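Local coordinates for protein Pro-metalloprotease PrtV (Vibrio cholerae, PDB 4L9D) that is a secreted metalloprotease that is probably cytotoxic and may degrade host matrix proteins, represented here by its calcium-binding first PKD domain, at residues Y37-G42 / Y62-T67. Numbering follows the deposited sequence. Where two conformers were deposited one is given.
Sequences YLWDFG and YSVTLT
Residues 37-40 and 62-67 pair as antiparallel strands in the four-stranded sheet of a PKD domain, a β-sandwich. L38 with T67 and D40 with T65 form hydrogen-bonded pairs, each closed by two backbone bonds, among them L38 N to T67 O at 2.9 Å and T65 N to D40 O at 2.8 Å. W39 and L66 form the non-hydrogen-bonded pair between them, with side chains on the inner face. There the CD1 methyl of L66 lies over one face of the indole, 3.5 Å from the centroid of its five-membered ring and only 9° off the normal, a CH-pi contact. With CG anti to the backbone N (chi1 172°), the L66 chain reaches across toward the ring. V64 CG1 meets the indole at its edge, 4.0 Å from W39 CZ3; a β-branched valine suits both the strand and this buried spot. The buried indole N-H is satisfied by A50 O. On the other face, beside L38, the threonine hydroxyls meet water. One water donates to L38 O at 2.8 Å and also bonds T67 OG1, which is hydrogen-bonded to T77 OG1 as well; another joins T65 OG1 to S63 O. Past the strand end, G42 has positive phi (80°), and a CB there would point toward 62-67 and fall 2.2 Å from S63 O, so glycine suits the place. W39 and L66 face strands 12-17 and 20-25 of the opposing sheet, where both touch F12, while strand 60-70 is flanked on its other edge by 75-84 and strand 34-40 by the short 46-47.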
ATOM      1  N   TYR A  37       7.937   5.391   1.372  1.00  3.56           N
ATOM      2  CA  TYR A  37       6.902   4.380   1.276  1.00  3.86           C
ATOM      3  C   TYR A  37       7.521   3.066   0.795  1.00  3.96           C
ATOM      4  O   TYR A  37       8.337   3.069  -0.142  1.00  4.76           O
ATOM      5  CB  TYR A  37       5.856   4.790   0.233  1.00  4.80           C
ATOM      6  CG  TYR A  37       5.273   6.145   0.462  1.00  4.12           C
ATOM      7  CD1 TYR A  37       4.328   6.374   1.420  1.00  5.41           C
ATOM      8  CD2 TYR A  37       5.785   7.279  -0.189  1.00  5.24           C
ATOM      9  CE1 TYR A  37       3.836   7.605   1.719  1.00  6.26           C
ATOM     10  CE2 TYR A  37       5.295   8.527   0.051  1.00  5.69           C
ATOM     11  CZ  TYR A  37       4.299   8.692   1.005  1.00  6.32           C
ATOM     12  OH  TYR A  37       3.800   9.968   1.291  1.00  8.03           O
ATOM     13  N   LEU A  38       7.076   1.958   1.386  1.00  3.91           N
ATOM     14  CA  LEU A  38       7.350   0.627   0.839  1.00  4.12           C
ATOM     15  C   LEU A  38       6.008  -0.078   0.734  1.00  3.47           C
ATOM     16  O   LEU A  38       5.407  -0.484   1.765  1.00  3.94           O
ATOM     17  CB  LEU A  38       8.374  -0.157   1.658  1.00  4.33           C
ATOM     18  CG  LEU A  38       8.940  -1.439   1.102  1.00  5.87           C
ATOM     19  CD1 LEU A  38       7.972  -2.589   1.167  1.00  6.80           C
ATOM     20  CD2 LEU A  38       9.559  -1.260  -0.293  1.00  5.58           C
ATOM     21  N   TRP A  39       5.521  -0.228  -0.466  1.00  3.15           N
ATOM     22  CA  TRP A  39       4.330  -1.026  -0.763  1.00  3.66           C
ATOM     23  C   TRP A  39       4.770  -2.434  -1.096  1.00  3.52           C
ATOM     24  O   TRP A  39       5.801  -2.667  -1.753  1.00  3.95           O
ATOM     25  CB  TRP A  39       3.611  -0.468  -2.036  1.00  4.11           C
ATOM     26  CG  TRP A  39       2.913   0.809  -1.873  1.00  3.92           C
ATOM     27  CD1 TRP A  39       3.458   2.073  -2.005  1.00  3.75           C
ATOM     28  CD2 TRP A  39       1.537   0.992  -1.556  1.00  3.90           C
ATOM     29  NE1 TRP A  39       2.490   3.028  -1.813  1.00  3.83           N
ATOM     30  CE2 TRP A  39       1.293   2.393  -1.536  1.00  4.00           C
ATOM     31  CE3 TRP A  39       0.476   0.136  -1.311  1.00  4.24           C
ATOM     32  CZ2 TRP A  39       0.003   2.923  -1.339  1.00  4.75           C
ATOM     33  CZ3 TRP A  39      -0.766   0.665  -1.076  1.00  4.66           C
ATOM     34  CH2 TRP A  39      -1.011   2.039  -1.084  1.00  4.86           C
ATOM     35  N   ASP A  40       3.919  -3.371  -0.699  1.00  3.92           N
ATOM     36  CA  ASP A  40       4.194  -4.805  -0.806  1.00  3.61           C
ATOM     37  C   ASP A  40       2.870  -5.416  -1.223  1.00  3.54           C
ATOM     38  O   ASP A  40       1.900  -5.419  -0.463  1.00  4.02           O
ATOM     39  CB  ASP A  40       4.721  -5.234   0.547  1.00  4.35           C
ATOM     40  CG  ASP A  40       4.742  -6.693   0.861  1.00  4.17           C
ATOM     41  OD1 ASP A  40       4.242  -7.531   0.073  1.00  4.45           O
ATOM     42  OD2 ASP A  40       5.268  -7.036   1.974  1.00  5.87           O
ATOM     43  N   PHE A  41       2.772  -5.900  -2.473  1.00  3.31           N
ATOM     44  CA  PHE A  41       1.502  -6.238  -3.039  1.00  3.49           C
ATOM     45  C   PHE A  41       1.021  -7.656  -2.743  1.00  3.60           C
ATOM     46  O   PHE A  41      -0.029  -8.079  -3.219  1.00  4.23           O
ATOM     47  CB  PHE A  41       1.526  -5.962  -4.555  1.00  3.86           C
ATOM     48  CG  PHE A  41       1.923  -4.514  -4.911  1.00  3.67           C
ATOM     49  CD1 PHE A  41       1.428  -3.443  -4.243  1.00  4.10           C
ATOM     50  CD2 PHE A  41       2.787  -4.314  -5.970  1.00  4.80           C
ATOM     51  CE1 PHE A  41       1.771  -2.152  -4.619  1.00  4.32           C
ATOM     52  CE2 PHE A  41       3.174  -3.009  -6.327  1.00  5.49           C
ATOM     53  CZ  PHE A  41       2.621  -1.950  -5.662  1.00  4.88           C
ATOM     54  N   GLY A  42       1.782  -8.399  -1.951  1.00  3.34           N
ATOM     55  CA  GLY A  42       1.332  -9.736  -1.531  1.00  3.61           C
ATOM     56  C   GLY A  42       1.549 -10.790  -2.587  1.00  3.22           C
ATOM     57  O   GLY A  42       0.926 -11.847  -2.535  1.00  3.76           O
ATOM     58  N   TYR A  62      -4.967 -11.517  -2.180  1.00  5.06           N
ATOM     59  CA  TYR A  62      -3.622 -10.975  -1.952  1.00  4.00           C
ATOM     60  C   TYR A  62      -3.660  -9.950  -0.862  1.00  4.21           C
ATOM     61  O   TYR A  62      -4.569  -9.092  -0.808  1.00  5.48           O
ATOM     62  CB  TYR A  62      -3.072 -10.330  -3.257  1.00  4.40           C
ATOM     63  CG  TYR A  62      -2.949 -11.301  -4.402  1.00  4.21           C
ATOM     64  CD1 TYR A  62      -1.776 -12.027  -4.583  1.00  4.22           C
ATOM     65  CD2 TYR A  62      -3.978 -11.498  -5.279  1.00  5.03           C
ATOM     66  CE1 TYR A  62      -1.633 -12.872  -5.688  1.00  4.17           C
ATOM     67  CE2 TYR A  62      -3.849 -12.359  -6.366  1.00  4.83           C
ATOM     68  CZ  TYR A  62      -2.671 -13.049  -6.559  1.00  4.68           C
ATOM     69  OH  TYR A  62      -2.458 -13.899  -7.643  1.00  5.16           O
ATOM     70  N   SER A  63      -2.660  -9.962   0.015  0.80  3.71           N
ATOM     71  CA  SER A  63      -2.502  -8.976   1.043  0.80  3.90           C
ATOM     72  C   SER A  63      -1.632  -7.799   0.560  0.80  3.73           C
ATOM     73  O   SER A  63      -0.508  -8.017   0.144  0.80  3.82           O
ATOM     74  CB  SER A  63      -1.884  -9.602   2.261  0.80  5.28           C
ATOM     75  OG  SER A  63      -2.713 -10.596   2.814  0.80  7.33           O
ATOM     76  N   VAL A  64      -2.210  -6.623   0.609  1.00  3.74           N
ATOM     77  CA  VAL A  64      -1.474  -5.402   0.239  1.00  3.51           C
ATOM     78  C   VAL A  64      -1.050  -4.711   1.513  1.00  3.30           C
ATOM     79  O   VAL A  64      -1.883  -4.394   2.385  1.00  4.34           O
ATOM     80  CB  VAL A  64      -2.365  -4.474  -0.576  1.00  3.87           C
ATOM     81  CG1 VAL A  64      -1.643  -3.215  -0.912  1.00  4.06           C
ATOM     82  CG2 VAL A  64      -2.787  -5.163  -1.854  1.00  5.39           C
ATOM     83  N   THR A  65       0.250  -4.474   1.655  1.00  3.52           N
ATOM     84  CA  THR A  65       0.843  -3.881   2.818  1.00  3.76           C
ATOM     85  C   THR A  65       1.556  -2.590   2.439  1.00  3.52           C
ATOM     86  O   THR A  65       2.294  -2.561   1.436  1.00  4.70           O
ATOM     87  CB  THR A  65       1.831  -4.924   3.445  1.00  4.32           C
ATOM     88  OG1 THR A  65       1.124  -6.155   3.702  1.00  5.34           O
ATOM     89  CG2 THR A  65       2.403  -4.416   4.711  1.00  5.94           C
ATOM     90  N   LEU A  66       1.371  -1.554   3.228  1.00  3.52           N
ATOM     91  CA  LEU A  66       2.085  -0.284   3.079  1.00  3.65           C
ATOM     92  C   LEU A  66       2.809   0.044   4.356  1.00  3.35           C
ATOM     93  O   LEU A  66       2.178   0.105   5.423  1.00  3.78           O
ATOM     94  CB  LEU A  66       1.119   0.863   2.761  1.00  3.53           C
ATOM     95  CG  LEU A  66       1.755   2.275   2.775  1.00  3.98           C
ATOM     96  CD1 LEU A  66       2.841   2.429   1.707  1.00  4.55           C
ATOM     97  CD2 LEU A  66       0.702   3.335   2.625  1.00  4.65           C
ATOM     98  N   THR A  67       4.098   0.335   4.244  1.00  3.59           N
ATOM     99  CA  THR A  67       4.881   0.914   5.316  1.00  3.78           C
ATOM    100  C   THR A  67       5.239   2.333   4.942  1.00  3.87           C
ATOM    101  O   THR A  67       5.698   2.577   3.812  1.00  5.63           O
ATOM    102  CB  THR A  67       6.171   0.062   5.533  1.00  4.68           C
ATOM    103  OG1 THR A  67       5.823  -1.236   6.003  1.00  4.59           O
ATOM    104  CG2 THR A  67       7.108   0.696   6.568  1.00  5.41           C
TER
HETATM  105  O   HOH W   1       5.097  -2.526   3.715  1.00  5.53           O
HETATM  106  O   HOH W   2       1.735  -7.992   1.787  1.00  5.49           O